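PrgZ (Enterococcus faecalis, PDB 4FAJ) binds peptide pheromones outside the cell as a membrane-anchored receptor of the solute-binding protein family, and probably serves peptide import. Local coordinates at residues K340-A345 with G432-S437; T249-T254 with N273-K278; Y344-E349 with V528-V533. All blocks are in the same frame, centred on the assembly; numbering follows the deposited sequence. Where two conformers were deposited one is given.

Contact 1 (K340-A345 with G432-S437); sequences KAINYA and GQLQDS
Leu434 makes the apolar part of the contact with a single branch, CD2, which reaches from helix 421-437 to within 3.7 Å of Ile342 CG2 and 4.1 Å of Ala345 CB. In Ile342, CG1 lies beside the backbone N (chi1 -69°), which puts CG2 anti to that N and toward Leu434, and the two branched side chains meet at a slant. A turn further along helix 421-437, two small groups touch directly, with Ala345 CB 3.7 Å from Ser437 CB. The short helix segments approach to 9.3 Å between axes, at 114°, and Ala394 of helix 391-402 also packs on Ala345.

The polar part runs through one water. It donates to Ala345 O (2.7 Å) and to Gln433 O (2.7 Å), and accepts from Ser437 OG (2.7 Å), whose hydroxyl lies beside its own backbone N.

Gln433 OE1 comes to 3.4 Å from Ala345 O, but both are acceptors; the amide oxygen is instead bonded by the backbone N of Asp347. Two carbonyls and a hydroxyl at this buried interface are thus tied together by the bridging water, while the closest direct side-chain touches are between carbons.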
loop_
_atom_site.group_PDB
_atom_site.type_symbol
_atom_site.label_atom_id
_atom_site.label_comp_id
_atom_site.label_asym_id
_atom_site.label_seq_id
_atom_site.Cartn_x
_atom_site.Cartn_y
_atom_site.Cartn_z
ATOM N N LYS A 340 -10.582 -23.243 2.623
ATOM C CA LYS A 340 -9.853 -24.006 1.610
ATOM C C LYS A 340 -10.691 -24.230 0.361
ATOM O O LYS A 340 -10.164 -24.183 -0.749
ATOM C CB LYS A 340 -9.372 -25.341 2.190
ATOM C CG LYS A 340 -8.305 -25.157 3.243
ATOM C CD LYS A 340 -7.872 -26.497 3.840
ATOM C CE LYS A 340 -6.695 -26.314 4.789
ATOM N NZ LYS A 340 -6.381 -27.585 5.509
ATOM N N ALA A 341 -11.995 -24.457 0.532
ATOM C CA ALA A 341 -12.899 -24.552 -0.622
ATOM C C ALA A 341 -12.871 -23.265 -1.447
ATOM O O ALA A 341 -12.811 -23.315 -2.666
ATOM C CB ALA A 341 -14.314 -24.864 -0.181
ATOM N N ILE A 342 -12.907 -22.122 -0.769
ATOM C CA ILE A 342 -12.872 -20.820 -1.446
ATOM C C ILE A 342 -11.572 -20.694 -2.250
ATOM O O ILE A 342 -11.601 -20.362 -3.449
ATOM C CB ILE A 342 -13.030 -19.647 -0.439
ATOM C CG1 ILE A 342 -14.453 -19.633 0.144
ATOM C CG2 ILE A 342 -12.720 -18.296 -1.092
ATOM C CD1 ILE A 342 -14.614 -18.665 1.328
ATOM N N ASN A 343 -10.446 -20.996 -1.607
ATOM C CA ASN A 343 -9.148 -20.938 -2.275
ATOM C C ASN A 343 -9.093 -21.808 -3.536
ATOM O O ASN A 343 -8.705 -21.335 -4.599
ATOM C CB ASN A 343 -8.020 -21.360 -1.335
ATOM C CG ASN A 343 -6.690 -21.448 -2.039
ATOM O OD1 ASN A 343 -6.176 -20.444 -2.538
ATOM N ND2 ASN A 343 -6.140 -22.651 -2.121
ATOM N N TYR A 344 -9.472 -23.075 -3.417
ATOM C CA TYR A 344 -9.388 -23.992 -4.563
ATOM C C TYR A 344 -10.372 -23.651 -5.689
ATOM O O TYR A 344 -10.156 -24.036 -6.850
ATOM C CB TYR A 344 -9.569 -25.443 -4.117
ATOM C CG TYR A 344 -8.331 -26.030 -3.485
ATOM C CD1 TYR A 344 -7.171 -26.209 -4.227
ATOM C CD2 TYR A 344 -8.313 -26.398 -2.145
ATOM C CE1 TYR A 344 -6.037 -26.755 -3.660
ATOM C CE2 TYR A 344 -7.182 -26.940 -1.566
ATOM C CZ TYR A 344 -6.043 -27.108 -2.325
ATOM O OH TYR A 344 -4.912 -27.644 -1.745
ATOM N N ALA A 345 -11.442 -22.932 -5.354
ATOM C CA ALA A 345 -12.469 -22.598 -6.330
ATOM C C ALA A 345 -12.090 -21.451 -7.273
ATOM O O ALA A 345 -12.743 -21.276 -8.306
ATOM C CB ALA A 345 -13.783 -22.273 -5.627
ATOM N N GLY A 432 -19.318 -15.688 -9.221
ATOM C CA GLY A 432 -19.662 -16.812 -10.096
ATOM C C GLY A 432 -18.799 -18.047 -9.884
ATOM O O GLY A 432 -19.299 -19.160 -9.949
ATOM N N GLN A 433 -17.504 -17.837 -9.633
ATOM C CA GLN A 433 -16.569 -18.932 -9.331
ATOM C C GLN A 433 -16.922 -19.641 -8.031
ATOM O O GLN A 433 -16.923 -20.875 -7.967
ATOM C CB GLN A 433 -15.148 -18.403 -9.231
ATOM C CG GLN A 433 -14.658 -17.812 -10.519
ATOM C CD GLN A 433 -14.227 -18.853 -11.503
ATOM O OE1 GLN A 433 -13.398 -19.717 -11.200
ATOM N NE2 GLN A 433 -14.767 -18.772 -12.704
ATOM N N LEU A 434 -17.227 -18.861 -7.001
ATOM C CA LEU A 434 -17.553 -19.429 -5.707
ATOM C C LEU A 434 -18.901 -20.158 -5.776
ATOM O O LEU A 434 -19.024 -21.291 -5.319
ATOM C CB LEU A 434 -17.543 -18.350 -4.628
ATOM C CG LEU A 434 -16.152 -17.805 -4.286
ATOM C CD1 LEU A 434 -16.256 -16.697 -3.243
ATOM C CD2 LEU A 434 -15.226 -18.915 -3.804
ATOM N N GLN A 435 -19.892 -19.522 -6.390
ATOM C CA GLN A 435 -21.216 -20.142 -6.549
ATOM C C GLN A 435 -21.157 -21.422 -7.386
ATOM O O GLN A 435 -21.878 -22.368 -7.103
ATOM C CB GLN A 435 -22.230 -19.125 -7.102
ATOM C CG GLN A 435 -22.551 -18.046 -6.063
ATOM C CD GLN A 435 -23.579 -17.008 -6.493
ATOM O OE1 GLN A 435 -24.084 -16.268 -5.657
ATOM N NE2 GLN A 435 -23.872 -16.935 -7.782
ATOM N N ASP A 436 -20.260 -21.470 -8.370
ATOM C CA ASP A 436 -20.135 -22.643 -9.249
ATOM C C ASP A 436 -19.493 -23.874 -8.596
ATOM O O ASP A 436 -19.768 -25.003 -9.016
ATOM C CB ASP A 436 -19.343 -22.291 -10.516
ATOM C CG ASP A 436 -19.453 -23.370 -11.599
ATOM O OD1 ASP A 436 -20.589 -23.811 -11.898
ATOM O OD2 ASP A 436 -18.405 -23.780 -12.153
ATOM N N SER A 437 -18.624 -23.665 -7.611
ATOM C CA SER A 437 -17.920 -24.772 -6.951
ATOM C C SER A 437 -18.411 -25.092 -5.543
ATOM O O SER A 437 -18.159 -26.189 -5.040
ATOM C CB SER A 437 -16.418 -24.485 -6.887
ATOM O OG SER A 437 -15.825 -24.626 -8.157
HETATM O O HOH W 1 -15.021 -22.330 -9.272
#

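Contact 2 (T249-T254 with N273-K278); sequences TSDKWT and NFQVVK
Trp253 lays one face of its indole over Phe274 CB, which sits 3.7 Å from the centroid of the five-membered ring and 19° off its normal, a CH-pi contact. The two aromatic planes are nearly parallel, 15° apart, but slid past each other, with the five-membered and phenyl ring centroids 4.8 Å apart and little overlap. A chi1 of 56° sets Trp253 CG between its backbone N and carbonyl carbon, the crowded position, and the far rim of the indole reaches Val276, CZ3 to CG2 at 3.8 Å. Ala66 and Leu244 also touch the indole.

Strands 252-257 and 271-276 are the inner pair of a four-stranded mixed sheet, with 61-66 and 239-243 outermost. Trp253 and Phe274 form an antiparallel hydrogen-bonded pair, with Phe274 N to Trp253 O at 2.7 Å and Trp253 N to Phe274 O at 3.2 Å; Val276 N then bonds Asp251 O at 2.9 Å.

Lys252 and Gln275 lie side by side on the other face as a non-hydrogen-bonded pair, and NZ gives a weak bond to OE1. Gln275 NE2 donates to Val276 O (2.9 Å) within the amide plane. Its second bond, to Asp251 OD2 at 3.3 Å from above the carboxylate plane, is doubtful, since Asp251 was modelled in two conformers.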
loop_
_atom_site.group_PDB
_atom_site.type_symbol
_atom_site.label_atom_id
_atom_site.label_comp_id
_atom_site.label_asym_id
_atom_site.label_seq_id
_atom_site.Cartn_x
_atom_site.Cartn_y
_atom_site.Cartn_z
ATOM N N THR A 249 -13.681 12.668 -0.582
ATOM C CA THR A 249 -14.782 12.802 -1.534
ATOM C C THR A 249 -14.461 13.443 -2.895
ATOM O O THR A 249 -15.128 13.108 -3.873
ATOM C CB THR A 249 -15.953 13.594 -0.902
ATOM O OG1 THR A 249 -15.515 14.917 -0.575
ATOM C CG2 THR A 249 -16.451 12.908 0.367
ATOM N N SER A 250 -13.484 14.358 -2.967
ATOM C CA SER A 250 -13.211 15.110 -4.215
ATOM C C SER A 250 -12.645 14.219 -5.327
ATOM O O SER A 250 -11.708 13.451 -5.092
ATOM C CB SER A 250 -12.204 16.245 -3.983
ATOM O OG SER A 250 -12.777 17.390 -3.387
ATOM N N ASP A 251 -13.211 14.343 -6.529
ATOM C CA ASP A 251 -12.749 13.592 -7.700
ATOM C C ASP A 251 -11.658 14.336 -8.487
ATOM O O ASP A 251 -11.152 13.813 -9.479
ATOM C CB ASP A 251 -13.929 13.239 -8.623
ATOM C CG ASP A 251 -14.425 14.428 -9.450
ATOM O OD1 ASP A 251 -14.298 15.582 -8.995
ATOM O OD2 ASP A 251 -14.953 14.203 -10.564
ATOM N N LYS A 252 -11.304 15.543 -8.038
ATOM C CA LYS A 252 -10.282 16.370 -8.685
ATOM C C LYS A 252 -9.394 17.035 -7.653
ATOM O O LYS A 252 -9.869 17.435 -6.597
ATOM C CB LYS A 252 -10.937 17.507 -9.451
ATOM C CG LYS A 252 -11.726 17.104 -10.620
ATOM C CD LYS A 252 -12.261 18.351 -11.302
ATOM C CE LYS A 252 -12.926 18.000 -12.604
ATOM N NZ LYS A 252 -14.068 17.100 -12.409
ATOM N N TRP A 253 -8.108 17.161 -7.968
ATOM C CA TRP A 253 -7.220 18.028 -7.203
ATOM C C TRP A 253 -6.051 18.508 -8.054
ATOM O O TRP A 253 -5.764 17.951 -9.130
ATOM C CB TRP A 253 -6.753 17.361 -5.898
ATOM C CG TRP A 253 -6.083 16.051 -6.062
ATOM C CD1 TRP A 253 -4.742 15.824 -6.157
ATOM C CD2 TRP A 253 -6.712 14.773 -6.129
ATOM N NE1 TRP A 253 -4.496 14.482 -6.289
ATOM C CE2 TRP A 253 -5.690 13.814 -6.285
ATOM C CE3 TRP A 253 -8.043 14.343 -6.084
ATOM C CZ2 TRP A 253 -5.958 12.450 -6.380
ATOM C CZ3 TRP A 253 -8.308 12.990 -6.196
ATOM C CH2 TRP A 253 -7.273 12.059 -6.332
ATOM N N THR A 254 -5.389 19.555 -7.578
ATOM C CA THR A 254 -4.255 20.160 -8.281
ATOM C C THR A 254 -3.089 20.404 -7.321
ATOM O O THR A 254 -3.289 20.840 -6.178
ATOM C CB THR A 254 -4.649 21.525 -8.930
ATOM O OG1 THR A 254 -5.687 21.331 -9.910
ATOM C CG2 THR A 254 -3.430 22.181 -9.591
ATOM N N ASN A 273 -2.655 18.417 -12.581
ATOM C CA ASN A 273 -4.045 18.164 -12.191
ATOM C C ASN A 273 -4.299 16.667 -12.096
ATOM O O ASN A 273 -3.657 15.881 -12.788
ATOM C CB ASN A 273 -5.001 18.790 -13.217
ATOM C CG ASN A 273 -4.737 20.268 -13.439
ATOM O OD1 ASN A 273 -4.336 20.692 -14.534
ATOM N ND2 ASN A 273 -4.930 21.054 -12.399
ATOM N N PHE A 274 -5.218 16.260 -11.219
ATOM C CA PHE A 274 -5.582 14.848 -11.095
ATOM C C PHE A 274 -7.095 14.687 -11.212
ATOM O O PHE A 274 -7.844 15.529 -10.714
ATOM C CB PHE A 274 -5.083 14.274 -9.773
ATOM C CG PHE A 274 -3.584 14.263 -9.660
ATOM C CD1 PHE A 274 -2.853 13.133 -10.008
ATOM C CD2 PHE A 274 -2.902 15.398 -9.242
ATOM C CE1 PHE A 274 -1.467 13.126 -9.929
ATOM C CE2 PHE A 274 -1.512 15.397 -9.155
ATOM C CZ PHE A 274 -0.796 14.251 -9.512
ATOM N N GLN A 275 -7.519 13.613 -11.881
ATOM C CA GLN A 275 -8.925 13.277 -12.066
ATOM C C GLN A 275 -9.144 11.804 -11.737
ATOM O O GLN A 275 -8.456 10.948 -12.283
ATOM C CB GLN A 275 -9.335 13.544 -13.517
ATOM C CG GLN A 275 -10.674 12.936 -13.918
ATOM C CD GLN A 275 -11.840 13.657 -13.299
ATOM O OE1 GLN A 275 -12.042 14.840 -13.550
ATOM N NE2 GLN A 275 -12.618 12.949 -12.476
ATOM N N VAL A 276 -10.103 11.506 -10.866
ATOM C CA VAL A 276 -10.430 10.119 -10.555
ATOM C C VAL A 276 -11.133 9.499 -11.765
ATOM O O VAL A 276 -12.038 10.100 -12.341
ATOM C CB VAL A 276 -11.319 9.978 -9.291
ATOM C CG1 VAL A 276 -11.694 8.520 -9.062
ATOM C CG2 VAL A 276 -10.592 10.522 -8.063
ATOM N N VAL A 277 -10.690 8.305 -12.154
ATOM C CA VAL A 277 -11.317 7.550 -13.240
ATOM C C VAL A 277 -11.828 6.214 -12.702
ATOM O O VAL A 277 -11.048 5.385 -12.231
ATOM C CB VAL A 277 -10.347 7.338 -14.417
ATOM C CG1 VAL A 277 -10.980 6.444 -15.519
ATOM C CG2 VAL A 277 -9.952 8.681 -15.000
ATOM N N LYS A 278 -13.145 6.036 -12.735
ATOM C CA LYS A 278 -13.770 4.800 -12.280
ATOM C C LYS A 278 -14.277 3.972 -13.462
ATOM O O LYS A 278 -14.418 2.747 -13.348
ATOM C CB LYS A 278 -14.950 5.112 -11.368
ATOM C CG LYS A 278 -14.650 6.010 -10.154
ATOM C CD LYS A 278 -14.686 5.243 -8.820
ATOM C CE LYS A 278 -15.525 5.953 -7.763
ATOM N NZ LYS A 278 -16.905 5.419 -7.674
#

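Contact 3 (Y344-E349 with V528-V533); sequences YAIDRE and VPIFQV
A classic beta bulge, formed by Ile530 and Phe531 opposite Met320, lies beside the start of helix 348-356, and Arg348 from the first turn of that helix reaches the strand just before the bulge. Its guanidinium grips one oxygen side-on: NE donates to Pro529 O at 2.8 Å and NH2 to the same Pro529 O at 2.9 Å. The oxygen lies almost in the guanidinium plane, and the NH2 bond arrives nearly along the C=O axis, with a C=O...N angle of 162°. The side chain is extended from CG to NE (chi3 179°), which carries the group from the helix to the strand and leaves CD 3.2 Å from Ile530 O.

Two donors on one acceptor fix how the flat group is turned. Ile346 CB stands 4.0 Å above one of its faces, toward the rim, and Val528 CG1 lies 3.7 Å from Arg348 NH2, approaching obliquely. NH2 also makes a weak bond to Asn343 OD1, so oxygens from two parts of the chain, one of them weakly held, would help offset the charge of this buried group. Alongside, Ile346 CG2 meets Ile530 CG2 at 4.2 Å, a looser apolar touch.

Asp347, centre of an inverse gamma turn, is the N-cap of helix 348-356, and its OD2 bonds Ser350 OG. The contact therefore sits at the bend between helices 336-345 and 348-356, with Leu430 of helix 421-437 packing on Ile346 and Ile530. Strand 528-539 pairs with strand 311-324, and Phe531 packs on helix 348-356 while its ring stands edge-to-face to an aromatic side chain of the bound peptide.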
loop_
_atom_site.group_PDB
_atom_site.type_symbol
_atom_site.label_atom_id
_atom_site.label_comp_id
_atom_site.label_asym_id
_atom_site.label_seq_id
_atom_site.Cartn_x
_atom_site.Cartn_y
_atom_site.Cartn_z
ATOM N N TYR A 344 -9.472 -23.075 -3.417
ATOM C CA TYR A 344 -9.388 -23.992 -4.563
ATOM C C TYR A 344 -10.372 -23.651 -5.689
ATOM O O TYR A 344 -10.156 -24.036 -6.850
ATOM C CB TYR A 344 -9.569 -25.443 -4.117
ATOM C CG TYR A 344 -8.331 -26.030 -3.485
ATOM C CD1 TYR A 344 -7.171 -26.209 -4.227
ATOM C CD2 TYR A 344 -8.313 -26.398 -2.145
ATOM C CE1 TYR A 344 -6.037 -26.755 -3.660
ATOM C CE2 TYR A 344 -7.182 -26.940 -1.566
ATOM C CZ TYR A 344 -6.043 -27.108 -2.325
ATOM O OH TYR A 344 -4.912 -27.644 -1.745
ATOM N N ALA A 345 -11.442 -22.932 -5.354
ATOM C CA ALA A 345 -12.469 -22.598 -6.330
ATOM C C ALA A 345 -12.090 -21.451 -7.273
ATOM O O ALA A 345 -12.743 -21.276 -8.306
ATOM C CB ALA A 345 -13.783 -22.273 -5.627
ATOM N N ILE A 346 -11.068 -20.663 -6.934
ATOM C CA ILE A 346 -10.723 -19.488 -7.756
ATOM C C ILE A 346 -9.843 -19.847 -8.959
ATOM O O ILE A 346 -8.690 -20.266 -8.803
ATOM C CB ILE A 346 -10.029 -18.361 -6.946
ATOM C CG1 ILE A 346 -10.848 -17.970 -5.709
ATOM C CG2 ILE A 346 -9.823 -17.130 -7.830
ATOM C CD1 ILE A 346 -12.285 -17.797 -5.963
ATOM N N ASP A 347 -10.410 -19.700 -10.156
ATOM C CA ASP A 347 -9.678 -19.902 -11.397
ATOM C C ASP A 347 -8.922 -18.617 -11.720
ATOM O O ASP A 347 -9.406 -17.754 -12.461
ATOM C CB ASP A 347 -10.622 -20.298 -12.525
ATOM C CG ASP A 347 -9.894 -20.681 -13.808
ATOM O OD1 ASP A 347 -8.668 -20.490 -13.916
ATOM O OD2 ASP A 347 -10.580 -21.170 -14.730
ATOM N N ARG A 348 -7.720 -18.517 -11.162
ATOM C CA ARG A 348 -6.904 -17.301 -11.275
ATOM C C ARG A 348 -6.471 -17.021 -12.713
ATOM O O ARG A 348 -6.451 -15.864 -13.132
ATOM C CB ARG A 348 -5.675 -17.409 -10.370
ATOM C CG ARG A 348 -6.016 -17.489 -8.897
ATOM C CD ARG A 348 -4.801 -17.852 -8.038
ATOM N NE ARG A 348 -5.154 -17.896 -6.624
ATOM C CZ ARG A 348 -5.836 -18.876 -6.033
ATOM N NH1 ARG A 348 -6.250 -19.942 -6.719
ATOM N NH2 ARG A 348 -6.102 -18.796 -4.735
ATOM N N GLU A 349 -6.122 -18.068 -13.465
ATOM C CA GLU A 349 -5.666 -17.876 -14.840
ATOM C C GLU A 349 -6.761 -17.291 -15.721
ATOM O O GLU A 349 -6.492 -16.410 -16.533
ATOM C CB GLU A 349 -5.111 -19.172 -15.460
ATOM C CG GLU A 349 -3.866 -19.735 -14.753
ATOM C CD GLU A 349 -2.657 -18.790 -14.744
ATOM O OE1 GLU A 349 -2.649 -17.771 -15.472
ATOM O OE2 GLU A 349 -1.699 -19.080 -13.999
ATOM N N VAL A 528 -6.714 -15.459 1.088
ATOM C CA VAL A 528 -6.705 -16.085 -0.249
ATOM C C VAL A 528 -6.049 -15.137 -1.260
ATOM O O VAL A 528 -6.639 -14.114 -1.598
ATOM C CB VAL A 528 -8.132 -16.399 -0.756
ATOM C CG1 VAL A 528 -8.099 -16.933 -2.218
ATOM C CG2 VAL A 528 -8.826 -17.394 0.154
ATOM N N PRO A 529 -4.833 -15.460 -1.728
ATOM C CA PRO A 529 -4.219 -14.630 -2.777
ATOM C C PRO A 529 -4.819 -14.937 -4.141
ATOM O O PRO A 529 -5.003 -16.115 -4.506
ATOM C CB PRO A 529 -2.727 -14.993 -2.714
ATOM C CG PRO A 529 -2.609 -16.185 -1.879
ATOM C CD PRO A 529 -3.950 -16.563 -1.313
ATOM N N ILE A 530 -5.140 -13.879 -4.879
ATOM C CA ILE A 530 -5.853 -14.014 -6.131
ATOM C C ILE A 530 -4.920 -13.724 -7.287
ATOM O O ILE A 530 -4.572 -14.630 -8.031
ATOM C CB ILE A 530 -7.089 -13.092 -6.210
ATOM C CG1 ILE A 530 -7.977 -13.262 -4.969
ATOM C CG2 ILE A 530 -7.910 -13.440 -7.468
ATOM C CD1 ILE A 530 -9.050 -12.170 -4.841
ATOM N N PHE A 531 -4.525 -12.461 -7.443
ATOM C CA PHE A 531 -3.630 -12.078 -8.531
ATOM C C PHE A 531 -2.655 -10.970 -8.139
ATOM O O PHE A 531 -2.865 -10.250 -7.169
ATOM C CB PHE A 531 -4.420 -11.685 -9.772
ATOM C CG PHE A 531 -5.243 -10.439 -9.619
ATOM C CD1 PHE A 531 -6.539 -10.512 -9.152
ATOM C CD2 PHE A 531 -4.738 -9.193 -9.994
ATOM C CE1 PHE A 531 -7.328 -9.363 -9.018
ATOM C CE2 PHE A 531 -5.521 -8.041 -9.873
ATOM C CZ PHE A 531 -6.814 -8.128 -9.377
ATOM N N GLN A 532 -1.570 -10.888 -8.907
ATOM C CA GLN A 532 -0.559 -9.855 -8.781
ATOM C C GLN A 532 -0.859 -8.819 -9.849
ATOM O O GLN A 532 -0.998 -9.145 -11.042
ATOM C CB GLN A 532 0.843 -10.441 -8.966
ATOM C CG GLN A 532 1.963 -9.398 -8.896
ATOM C CD GLN A 532 3.358 -9.975 -8.914
ATOM O OE1 GLN A 532 3.547 -11.193 -8.907
ATOM N NE2 GLN A 532 4.368 -9.083 -8.921
ATOM N N VAL A 533 -0.935 -7.570 -9.401
ATOM C CA VAL A 533 -1.422 -6.460 -10.195
ATOM C C VAL A 533 -0.387 -5.986 -11.206
ATOM O O VAL A 533 0.749 -5.661 -10.840
ATOM C CB VAL A 533 -1.790 -5.257 -9.292
ATOM C CG1 VAL A 533 -2.176 -4.032 -10.126
ATOM C CG2 VAL A 533 -2.912 -5.624 -8.323
#

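Overall arrangement
Contact 2 comes first along the chain and stands apart: its centre lies about 36 Å from that of contact 1 and about 30 Å from that of contact 3, and it belongs to the sheet containing strand 61-66. Contacts 1 and 3 have centres about 10 Å apart, and their first segments overlap at Tyr344 and Ala345. Contact 1 joins helix 336-345 to helix 421-437; contact 3 joins the following turn and the start of helix 348-356 to strand 528-539 of the seven-stranded sheet. Leu434 and Ile346 also pack together between them. Contacts 1 and 3 thus place these three helices beside the strand that reaches the peptide, whereas contact 2 builds a separate sheet.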